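Local coordinates for tRNA threonylcarbamoyladenosine biosynthesis protein TsaB (PDB 5BR9) that probably takes part in making the threonylcarbamoyladenosine modification of tRNA, as a TsaB-type member of the KAE1/TsaD family, at residues R119-I124 and V131-Y136; E155-P160 and M181-V186. All blocks are in the same frame, centred on the assembly; numbering follows the deposited sequence. Where two conformers were deposited one is given.

Contact 1: R119-I124 and V131-Y136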
ATOM      1  N   ARG A 119      -2.813  -9.463  32.156  1.00 31.26           N
ATOM      2  CA  ARG A 119      -2.983 -10.612  31.283  1.00 28.31           C
ATOM      3  C   ARG A 119      -4.170 -10.356  30.368  1.00 32.53           C
ATOM      4  O   ARG A 119      -5.296 -10.151  30.828  1.00 23.40           O
ATOM      5  CB  ARG A 119      -3.163 -11.895  32.100  1.00 24.17           C
ATOM      6  CG  ARG A 119      -1.994 -12.108  33.063  1.00 33.64           C
ATOM      7  CD  ARG A 119      -1.748 -13.553  33.433  1.00 33.70           C
ATOM      8  NE  ARG A 119      -2.586 -13.999  34.532  1.00 34.36           N
ATOM      9  CZ  ARG A 119      -2.334 -15.070  35.279  1.00 40.75           C
ATOM     10  NH1 ARG A 119      -3.161 -15.402  36.265  1.00 47.91           N
ATOM     11  NH2 ARG A 119      -1.246 -15.799  35.054  1.00 40.23           N
ATOM     12  N   VAL A 120      -3.910 -10.357  29.065  1.00 24.52           N
ATOM     13  CA  VAL A 120      -4.943 -10.033  28.085  1.00 23.80           C
ATOM     14  C   VAL A 120      -4.987 -11.074  26.983  1.00 25.20           C
ATOM     15  O   VAL A 120      -3.967 -11.422  26.388  1.00 24.05           O
ATOM     16  CB  VAL A 120      -4.739  -8.635  27.470  1.00 22.59           C
ATOM     17  CG1 VAL A 120      -5.750  -8.417  26.343  1.00 24.82           C
ATOM     18  CG2 VAL A 120      -4.892  -7.545  28.529  1.00 21.90           C
ATOM     19  N   ALA A 121      -6.173 -11.604  26.745  1.00 21.09           N
ATOM     20  CA  ALA A 121      -6.401 -12.419  25.565  1.00 21.37           C
ATOM     21  C   ALA A 121      -6.960 -11.485  24.478  1.00 22.18           C
ATOM     22  O   ALA A 121      -8.073 -10.991  24.587  1.00 21.24           O
ATOM     23  CB  ALA A 121      -7.362 -13.585  25.876  1.00 21.10           C
ATOM     24  N   ALA A 122      -6.152 -11.199  23.467  1.00 23.52           N
ATOM     25  CA  ALA A 122      -6.572 -10.337  22.376  1.00 21.73           C
ATOM     26  C   ALA A 122      -7.204 -11.170  21.264  1.00 22.65           C
ATOM     27  O   ALA A 122      -6.672 -12.202  20.873  1.00 24.06           O
ATOM     28  CB  ALA A 122      -5.399  -9.536  21.858  1.00 19.68           C
ATOM     29  N   ALA A 123      -8.357 -10.730  20.783  1.00 26.90           N
ATOM     30  CA  ALA A 123      -9.043 -11.414  19.701  1.00 26.17           C
ATOM     31  C   ALA A 123      -9.594 -10.398  18.727  1.00 25.40           C
ATOM     32  O   ALA A 123     -10.332  -9.499  19.121  1.00 25.60           O
ATOM     33  CB  ALA A 123     -10.184 -12.317  20.238  1.00 21.56           C
ATOM     34  N   ILE A 124      -9.225 -10.557  17.459  1.00 22.77           N
ATOM     35  CA  ILE A 124      -9.667  -9.687  16.377  1.00 22.47           C
ATOM     36  C   ILE A 124     -10.434 -10.521  15.370  1.00 25.84           C
ATOM     37  O   ILE A 124      -9.965 -11.577  14.940  1.00 29.50           O
ATOM     38  CB  ILE A 124      -8.465  -8.966  15.711  1.00 26.03           C
ATOM     39  CG1 ILE A 124      -7.810  -7.993  16.700  1.00 21.43           C
ATOM     40  CG2 ILE A 124      -8.911  -8.262  14.437  1.00 23.12           C
ATOM     41  CD1 ILE A 124      -6.511  -7.373  16.190  1.00 20.95           C
ATOM     42  N   VAL A 131     -11.372 -16.172  14.190  1.00 27.31           N
ATOM     43  CA  VAL A 131     -10.794 -15.009  14.835  1.00 23.94           C
ATOM     44  C   VAL A 131      -9.291 -15.131  14.905  1.00 31.95           C
ATOM     45  O   VAL A 131      -8.748 -16.224  15.087  1.00 27.93           O
ATOM     46  CB  VAL A 131     -11.380 -14.787  16.264  1.00 29.11           C
ATOM     47  CG1 VAL A 131     -12.870 -14.501  16.218  1.00 24.44           C
ATOM     48  CG2 VAL A 131     -11.116 -16.016  17.140  1.00 26.69           C
ATOM     49  N   TYR A 132      -8.625 -13.985  14.822  1.00 29.59           N
ATOM     50  CA  TYR A 132      -7.233 -13.888  15.165  1.00 21.79           C
ATOM     51  C   TYR A 132      -7.122 -13.843  16.679  1.00 24.17           C
ATOM     52  O   TYR A 132      -7.932 -13.190  17.339  1.00 26.37           O
ATOM     53  CB  TYR A 132      -6.622 -12.650  14.537  1.00 25.17           C
ATOM     54  CG  TYR A 132      -6.628 -12.637  13.025  1.00 34.28           C
ATOM     55  CD1 TYR A 132      -5.797 -13.485  12.295  1.00 34.89           C
ATOM     56  CD2 TYR A 132      -7.483 -11.799  12.323  1.00 38.01           C
ATOM     57  CE1 TYR A 132      -5.792 -13.468  10.903  1.00 34.47           C
ATOM     58  CE2 TYR A 132      -7.487 -11.782  10.933  1.00 44.05           C
ATOM     59  CZ  TYR A 132      -6.647 -12.623  10.226  1.00 42.83           C
ATOM     60  OH  TYR A 132      -6.655 -12.597   8.842  1.00 49.73           O
ATOM     61  N   TRP A 133      -6.126 -14.551  17.221  1.00 23.95           N
ATOM     62  CA  TRP A 133      -6.031 -14.823  18.652  1.00 21.67           C
ATOM     63  C   TRP A 133      -4.594 -14.766  19.161  1.00 23.75           C
ATOM     64  O   TRP A 133      -3.717 -15.379  18.576  1.00 21.00           O
ATOM     65  CB  TRP A 133      -6.636 -16.196  18.935  1.00 22.72           C
ATOM     66  CG  TRP A 133      -6.542 -16.672  20.352  1.00 26.40           C
ATOM     67  CD1 TRP A 133      -5.589 -17.511  20.883  1.00 21.06           C
ATOM     68  CD2 TRP A 133      -7.445 -16.374  21.413  1.00 26.28           C
ATOM     69  NE1 TRP A 133      -5.861 -17.760  22.205  1.00 21.28           N
ATOM     70  CE2 TRP A 133      -6.985 -17.066  22.562  1.00 20.97           C
ATOM     71  CE3 TRP A 133      -8.607 -15.592  21.509  1.00 27.47           C
ATOM     72  CZ2 TRP A 133      -7.640 -16.992  23.790  1.00 24.08           C
ATOM     73  CZ3 TRP A 133      -9.255 -15.514  22.731  1.00 21.32           C
ATOM     74  CH2 TRP A 133      -8.773 -16.218  23.853  1.00 30.65           C
ATOM     75  N   GLY A 134      -4.367 -14.034  20.254  1.00 27.96           N
ATOM     76  CA  GLY A 134      -3.050 -13.924  20.867  1.00 20.10           C
ATOM     77  C   GLY A 134      -3.158 -13.489  22.318  1.00 29.27           C
ATOM     78  O   GLY A 134      -3.869 -12.534  22.648  1.00 26.34           O
ATOM     79  N   CYS A 135      -2.485 -14.219  23.199  1.00 19.40           N
ATOM     80  CA  CYS A 135      -2.529 -13.928  24.614  1.00 22.40           C
ATOM     81  C   CYS A 135      -1.234 -13.267  25.047  1.00 28.27           C
ATOM     82  O   CYS A 135      -0.144 -13.671  24.631  1.00 27.55           O
ATOM     83  CB  CYS A 135      -2.791 -15.195  25.427  1.00 26.65           C
ATOM     84  SG  CYS A 135      -4.420 -15.920  25.158  1.00 26.64           S
ATOM     85  N   TYR A 136      -1.372 -12.252  25.895  1.00 25.54           N
ATOM     86  CA  TYR A 136      -0.264 -11.385  26.249  1.00 27.18           C
ATOM     87  C   TYR A 136      -0.194 -11.206  27.757  1.00 28.54           C
ATOM     88  O   TYR A 136      -1.222 -11.232  28.432  1.00 25.23           O
ATOM     89  CB  TYR A 136      -0.416 -10.019  25.540  1.00 27.29           C
ATOM     90  CG  TYR A 136      -0.094 -10.093  24.064  1.00 23.60           C
ATOM     91  CD1 TYR A 136       1.145  -9.676  23.593  1.00 20.75           C
ATOM     92  CD2 TYR A 136      -1.016 -10.611  23.139  1.00 22.79           C
ATOM     93  CE1 TYR A 136       1.474  -9.755  22.246  1.00 23.28           C
ATOM     94  CE2 TYR A 136      -0.696 -10.695  21.762  1.00 23.06           C
ATOM     95  CZ  TYR A 136       0.556 -10.257  21.333  1.00 27.65           C
ATOM     96  OH  TYR A 136       0.928 -10.343  20.011  1.00 25.10           O
TER

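Contact 2: E155-P160 and M181-V186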
ATOM      1  N   GLU A 155     -14.232 -21.808  18.869  1.00 30.44           N
ATOM      2  CA  GLU A 155     -14.307 -23.039  19.665  1.00 30.88           C
ATOM      3  C   GLU A 155     -12.953 -23.587  20.103  1.00 31.38           C
ATOM      4  O   GLU A 155     -12.881 -24.462  20.963  1.00 29.14           O
ATOM      5  CB  GLU A 155     -15.038 -24.148  18.877  1.00 29.90           C
ATOM      6  CG  GLU A 155     -16.542 -23.970  18.783  1.00 36.89           C
ATOM      7  CD  GLU A 155     -16.967 -22.990  17.688  1.00 41.02           C
ATOM      8  OE1 GLU A 155     -16.084 -22.449  16.976  1.00 33.90           O
ATOM      9  OE2 GLU A 155     -18.192 -22.765  17.545  1.00 42.88           O
ATOM     10  N   ARG A 156     -11.879 -23.120  19.481  1.00 30.90           N
ATOM     11  CA  ARG A 156     -10.594 -23.732  19.731  1.00 30.81           C
ATOM     12  C   ARG A 156      -9.622 -22.809  20.446  1.00 31.54           C
ATOM     13  O   ARG A 156      -8.540 -23.265  20.806  1.00 33.14           O
ATOM     14  CB  ARG A 156      -9.986 -24.229  18.422  1.00 38.70           C
ATOM     15  CG  ARG A 156     -10.709 -25.441  17.830  1.00 53.95           C
ATOM     16  CD  ARG A 156     -10.059 -25.887  16.532  1.00 70.49           C
ATOM     17  NE  ARG A 156      -8.679 -26.323  16.736  1.00 79.28           N
ATOM     18  CZ  ARG A 156      -7.698 -26.137  15.856  1.00 76.20           C
ATOM     19  NH1 ARG A 156      -7.943 -25.510  14.709  1.00 67.97           N
ATOM     20  NH2 ARG A 156      -6.469 -26.567  16.128  1.00 71.50           N
ATOM     21  N   VAL A 157      -9.991 -21.540  20.673  1.00 31.30           N
ATOM     22  CA  VAL A 157      -9.044 -20.611  21.297  1.00 37.25           C
ATOM     23  C   VAL A 157      -8.785 -21.038  22.738  1.00 37.91           C
ATOM     24  O   VAL A 157      -9.674 -21.577  23.414  1.00 32.52           O
ATOM     25  CB  VAL A 157      -9.503 -19.121  21.258  1.00 37.11           C
ATOM     26  CG1 VAL A 157      -9.720 -18.639  19.831  1.00 24.05           C
ATOM     27  CG2 VAL A 157     -10.713 -18.879  22.136  1.00 23.10           C
ATOM     28  N   ALA A 158      -7.558 -20.787  23.199  1.00 33.34           N
ATOM     29  CA  ALA A 158      -7.149 -21.177  24.549  1.00 30.36           C
ATOM     30  C   ALA A 158      -6.166 -20.174  25.151  1.00 23.40           C
ATOM     31  O   ALA A 158      -5.424 -19.504  24.426  1.00 30.58           O
ATOM     32  CB  ALA A 158      -6.536 -22.587  24.521  1.00 27.24           C
ATOM     33  N   VAL A 159      -6.163 -20.078  26.477  1.00 36.30           N
ATOM     34  CA  VAL A 159      -5.251 -19.179  27.188  1.00 24.23           C
ATOM     35  C   VAL A 159      -4.125 -20.016  27.822  1.00 32.39           C
ATOM     36  O   VAL A 159      -4.344 -21.185  28.163  1.00 33.59           O
ATOM     37  CB  VAL A 159      -6.001 -18.349  28.246  1.00 28.34           C
ATOM     38  CG1 VAL A 159      -7.012 -17.421  27.584  1.00 27.69           C
ATOM     39  CG2 VAL A 159      -6.665 -19.254  29.283  1.00 28.42           C
ATOM     40  N   PRO A 160      -2.921 -19.419  27.975  1.00 35.00           N
ATOM     41  CA  PRO A 160      -1.735 -20.111  28.511  1.00 28.66           C
ATOM     42  C   PRO A 160      -1.685 -20.135  30.042  1.00 38.36           C
ATOM     43  O   PRO A 160      -0.757 -20.722  30.615  1.00 39.33           O
ATOM     44  CB  PRO A 160      -0.566 -19.279  27.963  1.00 29.20           C
ATOM     45  CG  PRO A 160      -1.118 -17.914  27.854  1.00 28.45           C
ATOM     46  CD  PRO A 160      -2.608 -18.023  27.597  1.00 26.87           C
ATOM     47  N   MET A 181     -16.706 -19.664  22.594  1.00 30.18           N
ATOM     48  CA  MET A 181     -15.367 -19.998  23.082  1.00 30.44           C
ATOM     49  C   MET A 181     -15.440 -20.986  24.261  1.00 30.30           C
ATOM     50  O   MET A 181     -16.434 -21.012  24.982  1.00 34.54           O
ATOM     51  CB  MET A 181     -14.633 -18.712  23.497  1.00 28.82           C
ATOM     52  CG  MET A 181     -14.431 -17.736  22.354  1.00 28.81           C
ATOM     53  SD  MET A 181     -13.625 -16.221  22.897  1.00 28.40           S
ATOM     54  CE  MET A 181     -13.206 -15.412  21.337  1.00 19.20           C
ATOM     55  N   PRO A 182     -14.386 -21.797  24.465  1.00 29.71           N
ATOM     56  CA  PRO A 182     -14.421 -22.771  25.571  1.00 32.00           C
ATOM     57  C   PRO A 182     -14.193 -22.166  26.959  1.00 35.03           C
ATOM     58  O   PRO A 182     -14.360 -22.873  27.945  1.00 32.50           O
ATOM     59  CB  PRO A 182     -13.286 -23.740  25.222  1.00 25.67           C
ATOM     60  CG  PRO A 182     -12.340 -22.919  24.422  1.00 32.69           C
ATOM     61  CD  PRO A 182     -13.169 -21.934  23.645  1.00 28.83           C
ATOM     62  N   GLN A 183     -13.789 -20.899  27.032  1.00 34.87           N
ATOM     63  CA  GLN A 183     -13.757 -20.180  28.303  1.00 35.55           C
ATOM     64  C   GLN A 183     -13.996 -18.701  28.041  1.00 41.34           C
ATOM     65  O   GLN A 183     -13.933 -18.257  26.894  1.00 39.48           O
ATOM     66  CB  GLN A 183     -12.420 -20.390  29.038  1.00 34.10           C
ATOM     67  CG  GLN A 183     -11.210 -19.788  28.335  1.00 28.70           C
ATOM     68  CD  GLN A 183     -10.685 -20.642  27.193  1.00 30.57           C
ATOM     69  OE1 GLN A 183     -10.477 -21.841  27.355  1.00 33.25           O
ATOM     70  NE2 GLN A 183     -10.453 -20.020  26.032  1.00 28.94           N
ATOM     71  N   ARG A 184     -14.302 -17.945  29.092  1.00 37.47           N
ATOM     72  CA  ARG A 184     -14.421 -16.499  28.962  0.55 34.74           C
ATOM     73  C   ARG A 184     -13.942 -15.803  30.232  1.00 34.70           C
ATOM     74  O   ARG A 184     -14.045 -16.356  31.327  1.00 34.81           O
ATOM     75  CB  ARG A 184     -15.862 -16.095  28.635  0.55 34.26           C
ATOM     76  CG  ARG A 184     -16.891 -16.353  29.720  0.55 33.83           C
ATOM     77  CD  ARG A 184     -17.980 -15.278  29.651  0.55 38.10           C
ATOM     78  NE  ARG A 184     -17.461 -13.967  30.039  0.55 35.71           N
ATOM     79  CZ  ARG A 184     -18.031 -12.808  29.730  0.55 32.94           C
ATOM     80  NH1 ARG A 184     -19.142 -12.782  29.007  0.55 32.84           N
ATOM     81  NH2 ARG A 184     -17.480 -11.672  30.135  0.55 32.02           N
ATOM     82  N   PRO A 185     -13.394 -14.589  30.086  1.00 28.95           N
ATOM     83  CA  PRO A 185     -12.912 -13.833  31.246  1.00 30.54           C
ATOM     84  C   PRO A 185     -14.050 -13.212  32.046  1.00 31.65           C
ATOM     85  O   PRO A 185     -15.184 -13.153  31.565  1.00 32.68           O
ATOM     86  CB  PRO A 185     -12.058 -12.728  30.609  1.00 29.48           C
ATOM     87  CG  PRO A 185     -12.755 -12.465  29.302  1.00 23.91           C
ATOM     88  CD  PRO A 185     -13.219 -13.834  28.832  1.00 27.03           C
ATOM     89  N   VAL A 186     -13.742 -12.738  33.246  1.00 33.59           N
ATOM     90  CA  VAL A 186     -14.729 -12.016  34.039  1.00 33.95           C
ATOM     91  C   VAL A 186     -15.164 -10.764  33.279  1.00 41.58           C
ATOM     92  O   VAL A 186     -16.344 -10.446  33.227  1.00 51.90           O
ATOM     93  CB  VAL A 186     -14.174 -11.656  35.433  1.00 34.87           C
ATOM     94  CG1 VAL A 186     -15.138 -10.744  36.163  1.00 34.95           C
ATOM     95  CG2 VAL A 186     -13.957 -12.921  36.258  1.00 33.52           C
TER
HETATM   96  O   HOH W   1      -7.755 -22.405  27.507  1.00 41.81           O

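Contact 1: R119-I124 and V131-Y136
Trp133 sets the six-membered part of its indole beside two alanines of the facing strand. The methyl of Ala123 meets the ring edge near its plane, with CB 3.9 Å from Trp133 CE3. Ala121 CB reaches the same ring obliquely, 3.6 Å from Trp133 CH2. Trp133 CG stands anti to the backbone N (chi1 176°), beside the carbonyl carbon, and from there the six-membered part meets both methyls. Cys135 SG adds a further contact, 3.8 Å from Ala121 CB. The Tyr136 ring has the carbonyl oxygens of Val120 and Gly134 at its edge. The Tyr132 ring lies obliquely to Ile124 O, whose distance to Tyr132 CD2 is 3.6 Å.

Three hydrogen-bonded pairs, Val120–Tyr136, Ala122–Gly134 and Ile124–Tyr132, each exchange two backbone bonds. Ala121–Cys135 and Ala123–Trp133 are the non-hydrogen-bonded pairs between them. This is an antiparallel beta hairpin in the second sheet of the actin-like ATPase fold.

Its two faces have different cover. Val120, Ile124 and Tyr136 pack on helix 103-115, and Tyr136 OH hydrogen-bonds to Glu149. Ala121 and Trp133 lie on the other face, where Ala121 touches Trp168. Strands 168-171 and 142-152 flank the hairpin, beside 119-124 and 131-136 respectively.

Contact 2: E155-P160 and M181-V186
Gln183 gives the direct hydrogen bond of this contact. Its NE2 donates to Val157 O over 3.1 Å, and the bond is nearly straight at 170°. The acceptor lies close to the plane of the side-chain amide. The donor, in contrast, stands well above the Val157 carbonyl plane, 52° out of it. The Gln183 chain bends at chi2 (-80°), which sets the direction in which CD leaves CG. The other end of the amide is used too. One water donates to Gln183 OE1 at 2.8 Å and accepts from Val159 N at 3.0 Å. NE2 reaches the 155-160 backbone directly and OE1 through the water, which probably limits rotation of the amide.

Neither segment has a strand here. The 155-160 segment leaves a short 3-10 turn and runs on as loop between strands 142-152 and 168-171. The 181-186 segment is loop between strands 168-171 and 187-189. Two connections of the second sheet of the actin-like ATPase fold thus meet beside that sheet.

The apolar contacts centre on one methyl of Val157. Val157 CG2 lies 3.9 Å from Met181 CG and 4.0 Å from Met181 SD, and the two side chains cross obliquely. The same CG2 comes 4.2 Å from Pro182 CD. The proline ring also rests on carbonyl oxygens: Pro182 CG is 3.2 Å from Val157 O, and Pro182 CD is 3.7 Å from Glu155 O. Met181 also packs on Trp175.

The salt bridge here is not made across the contact: Glu155 OE2 pairs with Arg180, just before segment 181-186.

In the fold
Contact 1 belongs to the core and contact 2 lies nearer the surface, with their centres about 10 Å apart. The first pairs two neighbouring strands of one sheet by regular backbone bonds. The second joins two loops of that sheet's connections, through a glutamine amide, a water and a few apolar atoms. The contacts meet directly. Trp133 NE1 probably hydrogen-bonds to Ala158 O at 2.9 Å, and Trp133 CD2 packs 3.4 Å from Val157 CB. Cys135 CB touches Pro160 CD. The 155-160 segment thus lies on the hairpin face that carries Trp133 and Cys135. Most residues of contact 1 are buried, while Glu155, Ala158 and Pro182 of contact 2 are exposed.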